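Local coordinates for attachment invasion locus protein (Yersinia pestis, PDB 3QRA), which promotes attachment to and invasion of eukaryotic host cells as an outer membrane beta-barrel adhesin, by a mechanism not yet understood, at residues 81-89 with 124-135. Numbering follows the deposited sequence.
Sequences RINEYVSLY and FNPHPNFVIDAS
Arg81 meets Asn125 end-on. Its NH1 and NH2 both donate to Asn125 OD1, each at 3.1 Å, and the oxygen lies in the guanidinium plane. A water shared with Ser87 OG gives OD1 a third donor. The other end of the amide, ND2, donates almost straight (175°) to Phe130 O. Bonds at both ends probably fix the amide's rotation. Asn125 N donates separately to Tyr85 O at 2.7 Å. Salt-bridged Glu37 holds Arg81 NE.

Deeper in the barrel, Tyr89 OH donates to Asp133 OD1 at 2.6 Å, on the syn side. Ring and carboxylate are nearly parallel but not coplanar, with the hydroxyl 24° out of the carboxylate plane. Tyr89 CG sits between the backbone N and the carbonyl carbon (chi1 58°), which sends the ring across strand 108-124 toward 130-135. Ser135 CB lies obliquely to the Tyr89 ring, 3.2 Å from Tyr89 OH. Lys33 binds Asp133 OD2 and Ser135 OG.

The side formed by Val86, Phe124 and exposed Tyr85 is looser. Val86 and Phe124 form an antiparallel non-hydrogen-bonded pair on the outer face. Val86 CG2 is 4.2 Å from Phe124 CD1, and Tyr85 CB is 4.0 Å from Phe124 CE1.

Arg81, Asn125, Tyr89 and Asp133 belong to the polar interior of an eight-stranded barrel, near its short-turn end (82-85, 125-129). The interlocked charges and hydrogen bonds satisfy buried polar groups and probably favour an ionised Asp133.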
loop_
_atom_site.group_PDB
_atom_site.type_symbol
_atom_site.label_atom_id
_atom_site.label_comp_id
_atom_site.label_asym_id
_atom_site.label_seq_id
_atom_site.Cartn_x
_atom_site.Cartn_y
_atom_site.Cartn_z
ATOM N N ARG A 81 19.958 -5.084 0.104
ATOM C CA ARG A 81 20.045 -6.392 -0.518
ATOM C C ARG A 81 20.816 -7.310 0.404
ATOM O O ARG A 81 21.917 -6.976 0.830
ATOM C CB ARG A 81 20.717 -6.315 -1.900
ATOM C CG ARG A 81 20.938 -7.682 -2.531
ATOM C CD ARG A 81 21.228 -7.589 -4.045
ATOM N NE ARG A 81 20.111 -7.033 -4.815
ATOM C CZ ARG A 81 19.037 -7.730 -5.180
ATOM N NH1 ARG A 81 18.915 -9.005 -4.823
ATOM N NH2 ARG A 81 18.080 -7.152 -5.900
ATOM N N ILE A 82 20.224 -8.451 0.740
ATOM C CA ILE A 82 20.910 -9.430 1.579
ATOM C C ILE A 82 21.815 -10.308 0.740
ATOM O O ILE A 82 22.995 -10.519 1.063
ATOM C CB ILE A 82 19.925 -10.338 2.307
ATOM C CG1 ILE A 82 18.886 -9.504 3.052
ATOM C CG2 ILE A 82 20.684 -11.286 3.249
ATOM C CD1 ILE A 82 17.876 -10.342 3.804
ATOM N N ASN A 83 21.242 -10.838 -0.334
ATOM C CA ASN A 83 21.979 -11.676 -1.270
ATOM C C ASN A 83 21.329 -11.585 -2.631
ATOM O O ASN A 83 20.517 -10.697 -2.862
ATOM C CB ASN A 83 22.032 -13.129 -0.791
ATOM C CG ASN A 83 20.671 -13.670 -0.402
ATOM O OD1 ASN A 83 19.684 -13.498 -1.121
ATOM N ND2 ASN A 83 20.611 -14.331 0.746
ATOM N N GLU A 84 21.646 -12.509 -3.519
ATOM C CA GLU A 84 21.110 -12.454 -4.844
ATOM C C GLU A 84 19.605 -12.562 -4.873
ATOM O O GLU A 84 19.022 -12.106 -5.775
ATOM C CB GLU A 84 21.606 -13.597 -5.718
ATOM C CG GLU A 84 23.023 -13.887 -5.776
ATOM C CD GLU A 84 23.224 -15.306 -6.287
ATOM O OE1 GLU A 84 23.848 -16.080 -5.563
ATOM O OE2 GLU A 84 22.704 -15.660 -7.376
ATOM N N TYR A 85 19.026 -13.212 -3.894
ATOM C CA TYR A 85 17.592 -13.541 -3.911
ATOM C C TYR A 85 16.664 -12.643 -3.108
ATOM O O TYR A 85 15.493 -12.495 -3.457
ATOM C CB TYR A 85 17.365 -14.980 -3.440
ATOM C CG TYR A 85 18.165 -15.983 -4.224
ATOM C CD1 TYR A 85 17.822 -16.296 -5.535
ATOM C CD2 TYR A 85 19.274 -16.606 -3.666
ATOM C CE1 TYR A 85 18.556 -17.209 -6.267
ATOM C CE2 TYR A 85 20.016 -17.526 -4.392
ATOM C CZ TYR A 85 19.650 -17.822 -5.690
ATOM O OH TYR A 85 20.381 -18.734 -6.419
ATOM N N VAL A 86 17.165 -12.073 -2.019
ATOM C CA VAL A 86 16.291 -11.376 -1.089
ATOM C C VAL A 86 16.826 -10.015 -0.677
ATOM O O VAL A 86 18.024 -9.846 -0.440
ATOM C CB VAL A 86 16.006 -12.231 0.176
ATOM C CG1 VAL A 86 15.058 -11.498 1.115
ATOM C CG2 VAL A 86 15.416 -13.585 -0.208
ATOM N N SER A 87 15.911 -9.056 -0.597
ATOM C CA SER A 87 16.203 -7.718 -0.125
ATOM C C SER A 87 15.088 -7.278 0.816
ATOM O O SER A 87 13.933 -7.653 0.627
ATOM C CB SER A 87 16.276 -6.742 -1.303
ATOM O OG SER A 87 17.245 -7.163 -2.248
ATOM N N LEU A 88 15.436 -6.460 1.801
ATOM C CA LEU A 88 14.476 -5.978 2.803
ATOM C C LEU A 88 14.374 -4.470 2.757
ATOM O O LEU A 88 15.359 -3.791 2.563
ATOM C CB LEU A 88 14.963 -6.353 4.199
ATOM C CG LEU A 88 15.322 -7.803 4.490
ATOM C CD1 LEU A 88 15.904 -7.911 5.904
ATOM C CD2 LEU A 88 14.108 -8.694 4.330
ATOM N N TYR A 89 13.194 -3.919 2.978
ATOM C CA TYR A 89 13.079 -2.470 2.941
ATOM C C TYR A 89 12.128 -1.889 3.999
ATOM O O TYR A 89 11.235 -2.577 4.514
ATOM C CB TYR A 89 12.706 -1.992 1.536
ATOM C CG TYR A 89 11.407 -2.548 0.958
ATOM C CD1 TYR A 89 10.167 -2.022 1.333
ATOM C CD2 TYR A 89 11.427 -3.563 0.002
ATOM C CE1 TYR A 89 8.980 -2.509 0.795
ATOM C CE2 TYR A 89 10.231 -4.060 -0.557
ATOM C CZ TYR A 89 9.022 -3.524 -0.162
ATOM O OH TYR A 89 7.844 -3.993 -0.731
ATOM N N PHE A 124 11.889 -10.481 -3.552
ATOM C CA PHE A 124 12.487 -11.765 -3.867
ATOM C C PHE A 124 12.771 -11.813 -5.370
ATOM O O PHE A 124 11.898 -11.497 -6.181
ATOM C CB PHE A 124 11.514 -12.882 -3.467
ATOM C CG PHE A 124 11.943 -14.258 -3.892
ATOM C CD1 PHE A 124 13.187 -14.757 -3.539
ATOM C CD2 PHE A 124 11.080 -15.070 -4.615
ATOM C CE1 PHE A 124 13.577 -16.029 -3.930
ATOM C CE2 PHE A 124 11.463 -16.345 -5.004
ATOM C CZ PHE A 124 12.712 -16.824 -4.660
ATOM N N ASN A 125 13.993 -12.192 -5.736
ATOM C CA ASN A 125 14.354 -12.375 -7.143
ATOM C C ASN A 125 14.626 -13.842 -7.439
ATOM O O ASN A 125 15.753 -14.304 -7.271
ATOM C CB ASN A 125 15.605 -11.553 -7.497
ATOM C CG ASN A 125 15.474 -10.091 -7.111
ATOM O OD1 ASN A 125 16.181 -9.605 -6.223
ATOM N ND2 ASN A 125 14.543 -9.385 -7.758
ATOM N N PRO A 126 13.600 -14.577 -7.892
ATOM C CA PRO A 126 13.759 -16.002 -8.203
ATOM C C PRO A 126 14.671 -16.192 -9.410
ATOM O O PRO A 126 15.313 -17.232 -9.565
ATOM C CB PRO A 126 12.329 -16.452 -8.536
ATOM C CG PRO A 126 11.621 -15.204 -8.964
ATOM C CD PRO A 126 12.231 -14.092 -8.155
ATOM N N HIS A 127 14.705 -15.170 -10.258
ATOM C CA HIS A 127 15.602 -15.086 -11.407
ATOM C C HIS A 127 16.120 -13.656 -11.342
ATOM O O HIS A 127 15.432 -12.773 -10.832
ATOM C CB HIS A 127 14.823 -15.353 -12.703
ATOM C CG HIS A 127 15.631 -15.206 -13.958
ATOM N ND1 HIS A 127 15.961 -13.978 -14.492
ATOM C CD2 HIS A 127 16.136 -16.131 -14.810
ATOM C CE1 HIS A 127 16.650 -14.155 -15.608
ATOM N NE2 HIS A 127 16.770 -15.453 -15.823
ATOM N N PRO A 128 17.348 -13.416 -11.809
ATOM C CA PRO A 128 17.897 -12.063 -11.645
ATOM C C PRO A 128 17.054 -10.947 -12.278
ATOM O O PRO A 128 17.146 -9.809 -11.814
ATOM C CB PRO A 128 19.267 -12.163 -12.327
ATOM C CG PRO A 128 19.650 -13.596 -12.148
ATOM C CD PRO A 128 18.365 -14.375 -12.279
ATOM N N ASN A 129 16.252 -11.258 -13.299
ATOM C CA ASN A 129 15.439 -10.228 -13.950
ATOM C C ASN A 129 13.968 -10.187 -13.544
ATOM O O ASN A 129 13.189 -9.443 -14.130
ATOM C CB ASN A 129 15.534 -10.336 -15.471
ATOM C CG ASN A 129 16.949 -10.180 -15.967
ATOM O OD1 ASN A 129 17.538 -11.127 -16.467
ATOM N ND2 ASN A 129 17.504 -8.981 -15.821
ATOM N N PHE A 130 13.588 -10.980 -12.550
ATOM C CA PHE A 130 12.201 -10.983 -12.089
ATOM C C PHE A 130 12.131 -10.540 -10.656
ATOM O O PHE A 130 13.100 -10.680 -9.911
ATOM C CB PHE A 130 11.584 -12.368 -12.207
ATOM C CG PHE A 130 11.517 -12.871 -13.621
ATOM C CD1 PHE A 130 10.394 -12.652 -14.393
ATOM C CD2 PHE A 130 12.597 -13.526 -14.188
ATOM C CE1 PHE A 130 10.340 -13.104 -15.701
ATOM C CE2 PHE A 130 12.548 -13.976 -15.495
ATOM C CZ PHE A 130 11.418 -13.765 -16.249
ATOM N N VAL A 131 10.971 -10.022 -10.274
ATOM C CA VAL A 131 10.711 -9.515 -8.927
ATOM C C VAL A 131 9.398 -10.040 -8.407
ATOM O O VAL A 131 8.461 -10.035 -9.098
ATOM C CB VAL A 131 10.534 -8.013 -8.885
ATOM C CG1 VAL A 131 10.530 -7.531 -7.490
ATOM C CG2 VAL A 131 11.518 -7.376 -9.550
ATOM N N ILE A 132 9.389 -10.469 -7.172
ATOM C CA ILE A 132 8.183 -10.705 -6.410
ATOM C C ILE A 132 8.288 -9.792 -5.206
ATOM O O ILE A 132 9.309 -9.775 -4.527
ATOM C CB ILE A 132 8.075 -12.169 -5.967
ATOM C CG1 ILE A 132 8.056 -13.081 -7.202
ATOM C CG2 ILE A 132 6.821 -12.373 -5.099
ATOM C CD1 ILE A 132 7.940 -14.543 -6.878
ATOM N N ASP A 133 7.255 -8.997 -4.969
ATOM C CA ASP A 133 7.319 -7.961 -3.953
ATOM C C ASP A 133 6.216 -8.201 -2.926
ATOM O O ASP A 133 5.095 -8.519 -3.300
ATOM C CB ASP A 133 7.137 -6.578 -4.605
ATOM C CG ASP A 133 7.072 -5.453 -3.574
ATOM O OD1 ASP A 133 8.150 -5.010 -3.132
ATOM O OD2 ASP A 133 5.950 -5.017 -3.210
ATOM N N ALA A 134 6.519 -8.046 -1.640
ATOM C CA ALA A 134 5.456 -8.140 -0.634
ATOM C C ALA A 134 5.724 -7.149 0.473
ATOM O O ALA A 134 6.865 -7.000 0.908
ATOM C CB ALA A 134 5.347 -9.562 -0.062
ATOM N N SER A 135 4.684 -6.460 0.923
ATOM C CA SER A 135 4.892 -5.487 1.992
ATOM C C SER A 135 3.639 -5.231 2.814
ATOM O O SER A 135 2.534 -5.598 2.417
ATOM C CB SER A 135 5.437 -4.166 1.418
ATOM O OG SER A 135 4.413 -3.393 0.814
HETATM O O HOH W 1 15.581 -8.572 -3.858
#